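Local coordinates for protein NAD nucleotidase (Haemophilus influenzae, PDB 3ZTV) that degrades NAD in the periplasm to adenosine and nicotinamide riboside, combining zinc-dependent 5'-nucleotidase and NAD pyrophosphatase activities, at residues Gly69-Gly74 against Asn102-Ala107; Phe98-His103 against Val123-Val128; Gly150-Ile155 against Gln193-Ile198; Ile156-Val161 against Ile198-His203. All blocks are in the same frame, centred on the assembly; numbering follows the deposited sequence.

Interaction 1: residues Gly69-Gly74 against Asn102-Ala107; sequences GDAITG and NHEFDA. With ZN (zinc ion), chain B; ZN (zinc ion), chain C.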
loop_
_atom_site.group_PDB
_atom_site.type_symbol
_atom_site.label_atom_id
_atom_site.label_comp_id
_atom_site.label_asym_id
_atom_site.label_seq_id
_atom_site.Cartn_x
_atom_site.Cartn_y
_atom_site.Cartn_z
ATOM N N GLY A 69 -22.645 -2.589 5.275
ATOM C CA GLY A 69 -21.962 -2.083 6.462
ATOM C C GLY A 69 -22.582 -0.886 7.167
ATOM O O GLY A 69 -23.557 -0.285 6.688
ATOM N N ASP A 70 -22.033 -0.563 8.340
ATOM C CA ASP A 70 -22.621 0.410 9.275
ATOM C C ASP A 70 -24.074 0.042 9.614
ATOM O O ASP A 70 -25.025 0.834 9.440
ATOM C CB ASP A 70 -22.558 1.841 8.746
ATOM C CG ASP A 70 -21.194 2.503 8.926
ATOM O OD1 ASP A 70 -20.259 1.906 9.515
ATOM O OD2 ASP A 70 -21.085 3.657 8.460
ATOM N N ALA A 71 -24.223 -1.177 10.106
ATOM C CA ALA A 71 -25.455 -1.615 10.722
ATOM C C ALA A 71 -25.705 -0.830 12.002
ATOM O O ALA A 71 -26.851 -0.504 12.306
ATOM C CB ALA A 71 -25.380 -3.100 11.020
ATOM N N ILE A 72 -24.640 -0.528 12.748
ATOM C CA ILE A 72 -24.794 0.023 14.100
ATOM C C ILE A 72 -24.366 1.474 14.269
ATOM O O ILE A 72 -23.524 1.977 13.516
ATOM C CB ILE A 72 -24.068 -0.846 15.163
ATOM C CG1 ILE A 72 -22.569 -0.977 14.859
ATOM C CG2 ILE A 72 -24.750 -2.202 15.287
ATOM C CD1 ILE A 72 -21.783 -1.523 16.046
ATOM N N THR A 73 -24.977 2.111 15.275
ATOM C CA THR A 73 -24.735 3.479 15.757
ATOM C C THR A 73 -25.549 4.489 14.978
ATOM O O THR A 73 -25.585 4.461 13.744
ATOM C CB THR A 73 -23.237 3.921 15.832
ATOM O OG1 THR A 73 -22.765 4.328 14.539
ATOM C CG2 THR A 73 -22.358 2.828 16.414
ATOM N N GLY A 74 -26.228 5.369 15.708
ATOM C CA GLY A 74 -26.989 6.449 15.112
ATOM C C GLY A 74 -28.288 6.757 15.836
ATOM O O GLY A 74 -28.853 7.828 15.627
ATOM N N ASN A 102 -17.225 1.245 9.092
ATOM C CA ASN A 102 -16.348 1.954 10.009
ATOM C C ASN A 102 -16.945 2.042 11.402
ATOM O O ASN A 102 -16.238 1.868 12.403
ATOM C CB ASN A 102 -15.929 3.345 9.495
ATOM C CG ASN A 102 -17.107 4.227 9.118
ATOM O OD1 ASN A 102 -18.001 3.794 8.414
ATOM N ND2 ASN A 102 -17.097 5.468 9.566
ATOM N N HIS A 103 -18.245 2.278 11.493
ATOM C CA HIS A 103 -18.874 2.438 12.803
ATOM C C HIS A 103 -19.012 1.132 13.571
ATOM O O HIS A 103 -19.254 1.145 14.776
ATOM C CB HIS A 103 -20.219 3.153 12.685
ATOM C CG HIS A 103 -20.091 4.620 12.448
ATOM N ND1 HIS A 103 -20.087 5.179 11.193
ATOM C CD2 HIS A 103 -19.968 5.651 13.316
ATOM C CE1 HIS A 103 -19.973 6.492 11.295
ATOM N NE2 HIS A 103 -19.887 6.801 12.576
ATOM N N GLU A 104 -18.825 0.003 12.898
ATOM C CA GLU A 104 -18.798 -1.275 13.592
ATOM C C GLU A 104 -17.719 -1.310 14.685
ATOM O O GLU A 104 -17.813 -2.109 15.616
ATOM C CB GLU A 104 -18.603 -2.427 12.599
ATOM C CG GLU A 104 -19.911 -3.092 12.142
ATOM C CD GLU A 104 -20.783 -2.210 11.269
ATOM O OE1 GLU A 104 -20.269 -1.654 10.281
ATOM O OE2 GLU A 104 -21.991 -2.078 11.547
ATOM N N PHE A 105 -16.715 -0.435 14.584
ATOM C CA PHE A 105 -15.634 -0.378 15.569
ATOM C C PHE A 105 -15.754 0.779 16.581
ATOM O O PHE A 105 -14.833 0.993 17.374
ATOM C CB PHE A 105 -14.273 -0.324 14.856
ATOM C CG PHE A 105 -13.895 -1.617 14.193
ATOM C CD1 PHE A 105 -13.313 -2.639 14.926
ATOM C CD2 PHE A 105 -14.130 -1.822 12.838
ATOM C CE1 PHE A 105 -12.960 -3.840 14.324
ATOM C CE2 PHE A 105 -13.784 -3.023 12.230
ATOM C CZ PHE A 105 -13.192 -4.028 12.974
ATOM N N ASP A 106 -16.869 1.516 16.566
ATOM C CA ASP A 106 -17.012 2.697 17.437
ATOM C C ASP A 106 -16.889 2.404 18.936
ATOM O O ASP A 106 -16.450 3.272 19.696
ATOM C CB ASP A 106 -18.348 3.399 17.193
ATOM C CG ASP A 106 -18.329 4.309 15.975
ATOM O OD1 ASP A 106 -17.331 4.298 15.201
ATOM O OD2 ASP A 106 -19.333 5.028 15.789
ATOM N N ALA A 107 -17.295 1.209 19.353
ATOM C CA ALA A 107 -17.199 0.801 20.754
ATOM C C ALA A 107 -16.103 -0.252 20.936
ATOM O O ALA A 107 -16.195 -1.126 21.800
ATOM C CB ALA A 107 -18.561 0.301 21.264
HETATM ZN ZN ZN B . -19.514 4.231 7.106
HETATM ZN ZN ZN C . -22.584 5.185 7.424
HETATM O O HOH W 1 -20.675 5.866 7.028
#
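Asp70 and His103 meet where two loops build the dinuclear zinc centre of the calcineurin-like phosphoesterase fold, the second loop carrying its GNHE motif. OD2 of Asp70 bridges both zinc ions and accepts His103 ND1 at 3.3 Å in a nearly straight bond (160°). That donor sits above the carboxylate, 54° out of its plane, whereas OD2 lies close to the plane of the imidazole. OD1 receives the backbone N of His103 at 2.8 Å on its syn side, tilted from the plane, and with the metal bonds this restrains the carboxylate. A two-oxygen side chain suits a position that must hold metal and histidine together. Asn102 and Asp226 join it on the chain B zinc ion, Asp20 and His22 on the chain C ion, and water 1 binds both.

Glu104 reaches the Asp70 loop by a bend at chi2 (69°). Its OE1 accepts Asp70 N at 2.8 Å, and also N of Gly101, the first residue of the motif, while OE2 takes Ile72 N at 3.3 Å and, weakly, Ala71 N. One buried carboxylate fastens three successive amides. Thr73 crosses His103 at about a right angle: its OG1, bonded to Ile72 O, lies 3.3 Å from His103 CD2.

Interaction 2: residues Phe98-His103 against Val123-Val128; sequences FTLGNH and VLSANV. With ZN (zinc ion), chain B.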
loop_
_atom_site.group_PDB
_atom_site.type_symbol
_atom_site.label_atom_id
_atom_site.label_comp_id
_atom_site.label_asym_id
_atom_site.label_seq_id
_atom_site.Cartn_x
_atom_site.Cartn_y
_atom_site.Cartn_z
ATOM N N PHE A 98 -22.999 -9.720 5.086
ATOM C CA PHE A 98 -22.830 -8.404 5.696
ATOM C C PHE A 98 -21.337 -8.112 5.655
ATOM O O PHE A 98 -20.526 -9.006 5.940
ATOM C CB PHE A 98 -23.295 -8.497 7.153
ATOM C CG PHE A 98 -22.972 -7.294 8.022
ATOM C CD1 PHE A 98 -23.484 -6.036 7.754
ATOM C CD2 PHE A 98 -22.204 -7.464 9.170
ATOM C CE1 PHE A 98 -23.196 -4.957 8.588
ATOM C CE2 PHE A 98 -21.931 -6.399 10.001
ATOM C CZ PHE A 98 -22.431 -5.150 9.723
ATOM N N THR A 99 -20.952 -6.890 5.299
ATOM C CA THR A 99 -19.545 -6.495 5.411
ATOM C C THR A 99 -19.385 -5.451 6.525
ATOM O O THR A 99 -20.301 -4.682 6.811
ATOM C CB THR A 99 -18.940 -6.005 4.056
ATOM O OG1 THR A 99 -17.515 -6.159 4.088
ATOM C CG2 THR A 99 -19.290 -4.557 3.790
ATOM N N LEU A 100 -18.220 -5.452 7.158
ATOM C CA LEU A 100 -17.936 -4.462 8.195
ATOM C C LEU A 100 -17.798 -3.051 7.641
ATOM O O LEU A 100 -17.134 -2.841 6.622
ATOM C CB LEU A 100 -16.653 -4.839 8.953
ATOM C CG LEU A 100 -16.599 -6.219 9.600
ATOM C CD1 LEU A 100 -15.211 -6.455 10.173
ATOM C CD2 LEU A 100 -17.675 -6.329 10.680
ATOM N N GLY A 101 -18.437 -2.099 8.315
ATOM C CA GLY A 101 -18.207 -0.695 8.052
ATOM C C GLY A 101 -17.233 -0.083 9.041
ATOM O O GLY A 101 -16.478 -0.803 9.734
ATOM N N ASN A 102 -17.225 1.245 9.092
ATOM C CA ASN A 102 -16.348 1.954 10.009
ATOM C C ASN A 102 -16.945 2.042 11.402
ATOM O O ASN A 102 -16.238 1.868 12.403
ATOM C CB ASN A 102 -15.929 3.345 9.495
ATOM C CG ASN A 102 -17.107 4.227 9.118
ATOM O OD1 ASN A 102 -18.001 3.794 8.414
ATOM N ND2 ASN A 102 -17.097 5.468 9.566
ATOM N N HIS A 103 -18.245 2.278 11.493
ATOM C CA HIS A 103 -18.874 2.438 12.803
ATOM C C HIS A 103 -19.012 1.132 13.571
ATOM O O HIS A 103 -19.254 1.145 14.776
ATOM C CB HIS A 103 -20.219 3.153 12.685
ATOM C CG HIS A 103 -20.091 4.620 12.448
ATOM N ND1 HIS A 103 -20.087 5.179 11.193
ATOM C CD2 HIS A 103 -19.968 5.651 13.316
ATOM C CE1 HIS A 103 -19.973 6.492 11.295
ATOM N NE2 HIS A 103 -19.887 6.801 12.576
ATOM N N VAL A 123 -20.453 -12.900 7.778
ATOM C CA VAL A 123 -19.740 -11.629 7.707
ATOM C C VAL A 123 -18.488 -11.769 6.832
ATOM O O VAL A 123 -17.734 -12.747 6.958
ATOM C CB VAL A 123 -19.345 -11.125 9.117
ATOM C CG1 VAL A 123 -18.697 -9.762 9.033
ATOM C CG2 VAL A 123 -20.557 -11.095 10.048
ATOM N N LEU A 124 -18.261 -10.792 5.952
ATOM C CA LEU A 124 -17.076 -10.763 5.090
ATOM C C LEU A 124 -16.269 -9.482 5.271
ATOM O O LEU A 124 -16.843 -8.388 5.350
ATOM C CB LEU A 124 -17.495 -10.846 3.622
ATOM C CG LEU A 124 -18.397 -11.997 3.196
ATOM C CD1 LEU A 124 -18.826 -11.809 1.736
ATOM C CD2 LEU A 124 -17.696 -13.325 3.391
ATOM N N SER A 125 -14.944 -9.611 5.294
ATOM C CA SER A 125 -14.055 -8.448 5.242
ATOM C C SER A 125 -12.636 -8.922 4.938
ATOM O O SER A 125 -12.007 -9.601 5.761
ATOM C CB SER A 125 -14.080 -7.644 6.545
ATOM O OG SER A 125 -13.347 -6.449 6.375
ATOM N N ALA A 126 -12.150 -8.598 3.744
ATOM C CA ALA A 126 -10.860 -9.103 3.275
ATOM C C ALA A 126 -9.663 -8.246 3.685
ATOM O O ALA A 126 -8.546 -8.748 3.692
ATOM C CB ALA A 126 -10.879 -9.279 1.757
ATOM N N ASN A 127 -9.877 -6.973 4.016
ATOM C CA ASN A 127 -8.765 -6.077 4.335
ATOM C C ASN A 127 -8.734 -5.680 5.818
ATOM O O ASN A 127 -7.988 -4.772 6.208
ATOM C CB ASN A 127 -8.743 -4.834 3.428
ATOM C CG ASN A 127 -9.920 -3.900 3.667
ATOM O OD1 ASN A 127 -11.027 -4.337 3.976
ATOM N ND2 ASN A 127 -9.680 -2.610 3.499
ATOM N N VAL A 128 -9.548 -6.355 6.636
ATOM C CA VAL A 128 -9.570 -6.147 8.081
ATOM C C VAL A 128 -9.328 -7.524 8.689
ATOM O O VAL A 128 -10.176 -8.417 8.584
ATOM C CB VAL A 128 -10.918 -5.565 8.540
ATOM C CG1 VAL A 128 -10.874 -5.260 10.031
ATOM C CG2 VAL A 128 -11.263 -4.310 7.730
HETATM ZN ZN ZN B . -19.514 4.231 7.106
HETATM O O HOH W 2 -15.539 -4.846 5.540
HETATM O O HOH W 1 -20.675 5.866 7.028
#
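Thr99 and Leu124 join two neighbouring parallel strands of a beta-alpha-beta unit, in which strand 97-99 runs through helix 108-116 to the weakly bonded edge strand 123-124. Strand 97-99 leads on to the zinc ligand Asn102. The regular backbone bond here is Leu124 N to Phe98 O, 2.9 Å and straight at 164°. The same oxygen also receives a CA-H contact from Val123.

One step on, a side chain takes over the pairing. Thr99 OG1, anti to its own backbone N (chi1 -157°), donates to Leu124 O at 2.6 Å from 33° off the carbonyl plane. Threonine fits well, because its branched carbon suits a strand while its hydroxyl can replace a missing amide. That hydroxyl is also an acceptor: water 2 donates to Thr99 OG1 at 2.8 Å and to Leu100 O at a like distance. Ser125 OG bonds to the same water, which ties the two segments together.

Outside the pair, Ala126 bonds backbone to backbone with Gly157, and the Asn127 amide is satisfied at both ends, OD1 by Asp159 N and ND2 by Tyr177 O. This anchors the turn to strand 151-159.

On the face opposite Thr99, Val123 CG2 meets the edge of the Phe98 ring. Leu100 crosses Val123 at about a right angle, its CD2 3.9 Å from Val123 CG1 and its CD1 4.0 Å from Ser125 CB.

Interaction 3: residues Gly150-Ile155 against Gln193-Ile198; sequences GEKIAI and QGINKI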
loop_
_atom_site.group_PDB
_atom_site.type_symbol
_atom_site.label_atom_id
_atom_site.label_comp_id
_atom_site.label_asym_id
_atom_site.label_seq_id
_atom_site.Cartn_x
_atom_site.Cartn_y
_atom_site.Cartn_z
ATOM N N GLY A 150 -24.757 -24.091 -11.333
ATOM C CA GLY A 150 -23.504 -24.746 -11.670
ATOM C C GLY A 150 -22.292 -23.836 -11.783
ATOM O O GLY A 150 -21.156 -24.308 -11.848
ATOM N N GLU A 151 -22.526 -22.528 -11.808
ATOM C CA GLU A 151 -21.443 -21.556 -11.938
ATOM C C GLU A 151 -21.000 -21.006 -10.591
ATOM O O GLU A 151 -21.824 -20.744 -9.725
ATOM C CB GLU A 151 -21.883 -20.394 -12.826
ATOM C CG GLU A 151 -21.996 -20.749 -14.288
ATOM C CD GLU A 151 -20.650 -21.045 -14.913
ATOM O OE1 GLU A 151 -19.690 -20.284 -14.660
ATOM O OE2 GLU A 151 -20.553 -22.039 -15.661
ATOM N N LYS A 152 -19.694 -20.809 -10.430
ATOM C CA LYS A 152 -19.173 -20.214 -9.206
ATOM C C LYS A 152 -19.142 -18.688 -9.274
ATOM O O LYS A 152 -18.700 -18.107 -10.264
ATOM C CB LYS A 152 -17.787 -20.776 -8.881
ATOM C CG LYS A 152 -17.813 -22.261 -8.546
ATOM C CD LYS A 152 -16.492 -22.750 -7.987
ATOM C CE LYS A 152 -15.442 -22.879 -9.069
ATOM N NZ LYS A 152 -14.261 -23.642 -8.573
ATOM N N ILE A 153 -19.627 -18.053 -8.217
ATOM C CA ILE A 153 -19.551 -16.609 -8.080
ATOM C C ILE A 153 -18.884 -16.295 -6.747
ATOM O O ILE A 153 -19.259 -16.850 -5.714
ATOM C CB ILE A 153 -20.950 -15.959 -8.144
ATOM C CG1 ILE A 153 -21.654 -16.338 -9.456
ATOM C CG2 ILE A 153 -20.853 -14.450 -7.996
ATOM C CD1 ILE A 153 -23.033 -15.722 -9.637
ATOM N N ALA A 154 -17.875 -15.432 -6.774
ATOM C CA ALA A 154 -17.193 -15.038 -5.548
ATOM C C ALA A 154 -17.697 -13.691 -5.056
ATOM O O ALA A 154 -17.998 -12.794 -5.854
ATOM C CB ALA A 154 -15.690 -14.983 -5.781
ATOM N N ILE A 155 -17.786 -13.553 -3.736
ATOM C CA ILE A 155 -18.067 -12.263 -3.132
ATOM C C ILE A 155 -16.983 -11.947 -2.098
ATOM O O ILE A 155 -16.642 -12.787 -1.262
ATOM C CB ILE A 155 -19.488 -12.202 -2.538
ATOM C CG1 ILE A 155 -19.767 -10.811 -1.962
ATOM C CG2 ILE A 155 -19.709 -13.305 -1.532
ATOM C CD1 ILE A 155 -21.242 -10.526 -1.721
ATOM N N GLN A 193 -9.158 -20.450 -9.915
ATOM C CA GLN A 193 -10.136 -21.382 -9.372
ATOM C C GLN A 193 -11.329 -21.533 -10.312
ATOM O O GLN A 193 -12.317 -22.185 -9.973
ATOM C CB GLN A 193 -10.582 -20.938 -7.982
ATOM C CG GLN A 193 -9.420 -20.820 -7.010
ATOM C CD GLN A 193 -9.818 -20.212 -5.689
ATOM O OE1 GLN A 193 -10.796 -20.633 -5.063
ATOM N NE2 GLN A 193 -9.066 -19.208 -5.254
ATOM N N GLY A 194 -11.210 -20.951 -11.500
ATOM C CA GLY A 194 -12.250 -21.039 -12.511
ATOM C C GLY A 194 -13.397 -20.086 -12.231
ATOM O O GLY A 194 -14.556 -20.391 -12.519
ATOM N N ILE A 195 -13.077 -18.929 -11.664
ATOM C CA ILE A 195 -14.092 -17.940 -11.308
ATOM C C ILE A 195 -13.918 -16.697 -12.160
ATOM O O ILE A 195 -12.842 -16.101 -12.192
ATOM C CB ILE A 195 -13.990 -17.566 -9.830
ATOM C CG1 ILE A 195 -14.290 -18.798 -8.984
ATOM C CG2 ILE A 195 -14.930 -16.412 -9.503
ATOM C CD1 ILE A 195 -14.037 -18.619 -7.517
ATOM N N ASN A 196 -14.977 -16.311 -12.865
ATOM C CA ASN A 196 -14.933 -15.114 -13.691
ATOM C C ASN A 196 -16.093 -14.167 -13.388
ATOM O O ASN A 196 -16.355 -13.244 -14.152
ATOM C CB ASN A 196 -14.883 -15.475 -15.186
ATOM C CG ASN A 196 -16.095 -16.274 -15.647
ATOM O OD1 ASN A 196 -17.178 -16.192 -15.067
ATOM N ND2 ASN A 196 -15.917 -17.051 -16.713
ATOM N N LYS A 197 -16.756 -14.396 -12.256
ATOM C CA LYS A 197 -17.854 -13.559 -11.797
ATOM C C LYS A 197 -17.555 -13.215 -10.345
ATOM O O LYS A 197 -17.522 -14.099 -9.474
ATOM C CB LYS A 197 -19.171 -14.315 -11.925
ATOM C CG LYS A 197 -19.530 -14.623 -13.372
ATOM C CD LYS A 197 -20.768 -15.501 -13.462
ATOM C CE LYS A 197 -20.454 -16.957 -13.196
ATOM N NZ LYS A 197 -19.659 -17.532 -14.318
ATOM N N ILE A 198 -17.320 -11.925 -10.092
ATOM C CA ILE A 198 -16.856 -11.467 -8.781
ATOM C C ILE A 198 -17.604 -10.208 -8.349
ATOM O O ILE A 198 -17.679 -9.217 -9.099
ATOM C CB ILE A 198 -15.329 -11.215 -8.779
ATOM C CG1 ILE A 198 -14.590 -12.505 -9.169
ATOM C CG2 ILE A 198 -14.865 -10.728 -7.416
ATOM C CD1 ILE A 198 -13.061 -12.406 -9.155
HETATM O O HOH W 3 -17.426 -21.375 -12.369
HETATM O O HOH W 4 -17.334 -18.217 -12.594
#
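Lys197 and Glu151 form a salt bridge, NZ to OE1 at 2.8 Å, with the ammonium on the anti side of the carboxylate, 28° out of its plane. The two side chains cross at about a right angle. Lysine is long and flexible enough for this: bends at chi3 and chi4 turn NZ back, and they also bring Asn196 OD1 to 2.9 Å as a second acceptor. Water 4 is a third, and it accepts the Asn196 N-H as well. The aliphatic part of Lys197 packs against Ile153, CE lying 4.0 Å from Ile153 CG1.

A second lysine works at the other end of the loop. Lys152 NZ donates to Gln193 O at 2.8 Å, almost in line with the carbonyl, tying down the chain after helix 179-191. Ile195 packs its CG1 on Lys152 CB and rests CG2 4.1 Å from Ala154 CB, a methyl small enough to admit it. The backbones then pair, Ala154 N giving to Lys197 O at 3.0 Å.

Farther out, Glu151 is positioned by the chain's N-terminal end, its OE1 taking His8 ND1 and its OE2 Lys9 N. Leu190 of helix 179-191 packs on Ala154 and Ile195, and Gln193 touches Tyr143 of the second subunit. Strands 151-159 and 198-203 are parallel neighbours in their sheet, and helix 179-191 lies in the connection, a beta-alpha-beta type crossover of the calcineurin-like phosphoesterase fold.

Interaction 4: residues Ile156-Val161 against Ile198-His203; sequences IGLDTV and IILLSH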
loop_
_atom_site.group_PDB
_atom_site.type_symbol
_atom_site.label_atom_id
_atom_site.label_comp_id
_atom_site.label_asym_id
_atom_site.label_seq_id
_atom_site.Cartn_x
_atom_site.Cartn_y
_atom_site.Cartn_z
ATOM N N ILE A 156 -16.430 -10.744 -2.194
ATOM C CA ILE A 156 -15.308 -10.290 -1.374
ATOM C C ILE A 156 -15.785 -9.120 -0.518
ATOM O O ILE A 156 -16.436 -8.212 -1.032
ATOM C CB ILE A 156 -14.150 -9.782 -2.271
ATOM C CG1 ILE A 156 -13.663 -10.866 -3.230
ATOM C CG2 ILE A 156 -12.983 -9.242 -1.447
ATOM C CD1 ILE A 156 -12.858 -10.301 -4.371
ATOM N N GLY A 157 -15.473 -9.117 0.779
ATOM C CA GLY A 157 -15.831 -7.987 1.619
ATOM C C GLY A 157 -14.694 -6.987 1.722
ATOM O O GLY A 157 -13.526 -7.368 1.607
ATOM N N LEU A 158 -15.008 -5.719 1.986
ATOM C CA LEU A 158 -13.980 -4.680 2.075
ATOM C C LEU A 158 -14.445 -3.517 2.947
ATOM O O LEU A 158 -15.609 -3.110 2.863
ATOM C CB LEU A 158 -13.626 -4.158 0.670
ATOM C CG LEU A 158 -12.238 -3.538 0.455
ATOM C CD1 LEU A 158 -11.147 -4.601 0.460
ATOM C CD2 LEU A 158 -12.203 -2.764 -0.868
ATOM N N ASP A 159 -13.529 -2.954 3.736
ATOM C CA ASP A 159 -13.835 -1.804 4.593
ATOM C C ASP A 159 -12.988 -0.597 4.237
ATOM O O ASP A 159 -11.909 -0.719 3.646
ATOM C CB ASP A 159 -13.569 -2.170 6.057
ATOM C CG ASP A 159 -14.458 -1.415 7.058
ATOM O OD1 ASP A 159 -15.133 -0.415 6.715
ATOM O OD2 ASP A 159 -14.464 -1.844 8.245
ATOM N N THR A 160 -13.497 0.578 4.573
ATOM C CA THR A 160 -12.709 1.792 4.520
ATOM C C THR A 160 -11.610 1.744 5.593
ATOM O O THR A 160 -11.850 1.304 6.728
ATOM C CB THR A 160 -13.610 3.029 4.658
ATOM O OG1 THR A 160 -12.834 4.210 4.410
ATOM C CG2 THR A 160 -14.320 3.105 6.034
ATOM N N VAL A 161 -10.396 2.157 5.237
ATOM C CA VAL A 161 -9.233 1.996 6.115
ATOM C C VAL A 161 -8.977 3.205 7.019
ATOM O O VAL A 161 -9.182 3.125 8.237
ATOM C CB VAL A 161 -7.960 1.606 5.324
ATOM C CG1 VAL A 161 -6.751 1.601 6.243
ATOM C CG2 VAL A 161 -8.148 0.233 4.674
ATOM N N ILE A 198 -17.320 -11.925 -10.092
ATOM C CA ILE A 198 -16.856 -11.467 -8.781
ATOM C C ILE A 198 -17.604 -10.208 -8.349
ATOM O O ILE A 198 -17.679 -9.217 -9.099
ATOM C CB ILE A 198 -15.329 -11.215 -8.779
ATOM C CG1 ILE A 198 -14.590 -12.505 -9.169
ATOM C CG2 ILE A 198 -14.865 -10.728 -7.416
ATOM C CD1 ILE A 198 -13.061 -12.406 -9.155
ATOM N N ILE A 199 -18.158 -10.276 -7.138
ATOM C CA ILE A 199 -18.880 -9.176 -6.520
ATOM C C ILE A 199 -18.044 -8.654 -5.359
ATOM O O ILE A 199 -17.529 -9.440 -4.557
ATOM C CB ILE A 199 -20.219 -9.661 -5.919
ATOM C CG1 ILE A 199 -21.041 -10.435 -6.950
ATOM C CG2 ILE A 199 -21.006 -8.489 -5.309
ATOM C CD1 ILE A 199 -21.405 -9.645 -8.152
ATOM N N LEU A 200 -17.897 -7.336 -5.274
ATOM C CA LEU A 200 -17.202 -6.715 -4.151
ATOM C C LEU A 200 -18.245 -5.969 -3.303
ATOM O O LEU A 200 -18.949 -5.082 -3.800
ATOM C CB LEU A 200 -16.139 -5.754 -4.680
ATOM C CG LEU A 200 -15.274 -5.032 -3.651
ATOM C CD1 LEU A 200 -14.401 -6.031 -2.912
ATOM C CD2 LEU A 200 -14.421 -3.968 -4.323
ATOM N N LEU A 201 -18.358 -6.365 -2.041
ATOM C CA LEU A 201 -19.269 -5.761 -1.069
ATOM C C LEU A 201 -18.402 -4.853 -0.196
ATOM O O LEU A 201 -17.682 -5.327 0.698
ATOM C CB LEU A 201 -19.946 -6.857 -0.245
ATOM C CG LEU A 201 -20.991 -6.419 0.780
ATOM C CD1 LEU A 201 -22.118 -5.608 0.137
ATOM C CD2 LEU A 201 -21.548 -7.614 1.524
ATOM N N SER A 202 -18.414 -3.563 -0.505
ATOM C CA SER A 202 -17.386 -2.637 -0.032
ATOM C C SER A 202 -17.905 -1.391 0.667
ATOM O O SER A 202 -18.595 -0.561 0.076
ATOM C CB SER A 202 -16.482 -2.205 -1.185
ATOM O OG SER A 202 -15.629 -1.147 -0.771
ATOM N N HIS A 203 -17.521 -1.271 1.947
ATOM C CA HIS A 203 -17.741 -0.059 2.734
ATOM C C HIS A 203 -16.647 0.994 2.523
ATOM O O HIS A 203 -16.433 1.859 3.394
ATOM C CB HIS A 203 -17.871 -0.345 4.242
ATOM C CG HIS A 203 -18.783 0.618 4.943
ATOM N ND1 HIS A 203 -18.368 1.770 5.594
ATOM C CD2 HIS A 203 -20.130 0.608 5.032
ATOM C CE1 HIS A 203 -19.431 2.409 6.068
ATOM N NE2 HIS A 203 -20.507 1.718 5.743
#
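Leu200 sets its CG anti to the backbone N (chi1 -178°), and a turn at chi2 (66°) brings CD1 over Ile156, 3.8 Å from Ile156 CG2 and 3.5 Å from Ile156 O. Ile156, with CG1 anti to its carbonyl carbon, turns CD1 toward Ile198 CG2, 3.7 Å away. Branched and long aliphatic residues suit two buried strands.

The backbones pair in parallel fashion. Ile156 takes both of its bonds from strand 198-203, N to Ile199 O and O from Leu201 N, each 2.9 Å. Leu158 repeats the pattern, its N reaching Leu201 O in a bent 3.0 Å bond and its O accepting His203 N at 2.8 Å. Gly157, between them, bonds to Ala126 and Pro142, its CA 3.4 Å from Leu201 O in a CA-H contact.

At the C-terminal end, Asp159 and His203 lie side by side, with carboxylate and imidazole planes 86° apart and Asp159 OD1 3.7 Å from His203 CB. His203, a likely zinc ligand as in a near-identical protein, reaches the chain B zinc and Asp20 with its ring, though which ring atom faces the metal is doubtful.

On the face of Ile156, Leu158 and Leu200 lie two helices: 179-191 meets Ile156 and Leu158, and 206-215 meets Leu158 and Leu200. Strand 221-224 borders strand 198-203 on its far side, Val221 and Val223 packing on Ile199.

From the N terminus, interaction 1 closes a loop from residues 69-74 to 102-107, bringing together the segments that follow strands 63-67 and 97-99. Interaction 2 opens just before that loop ends, sharing Asn102 and His103, and carries the same sheet outward to strand 123-124. Interactions 3 and 4 come later and cross: strand 151-159 supplies the first segment of each, and the returning chain, with Ile198 common to both, the second. Interaction 3 leads the loop into the pairing that interaction 4 continues in the second sheet. The two sheets meet where the turn after strand 123-124 bonds to strand 151-159, and where His203 of interaction 4 packs on Asp70 and Asn102 of interaction 1. Interaction 3 lies far from the metals.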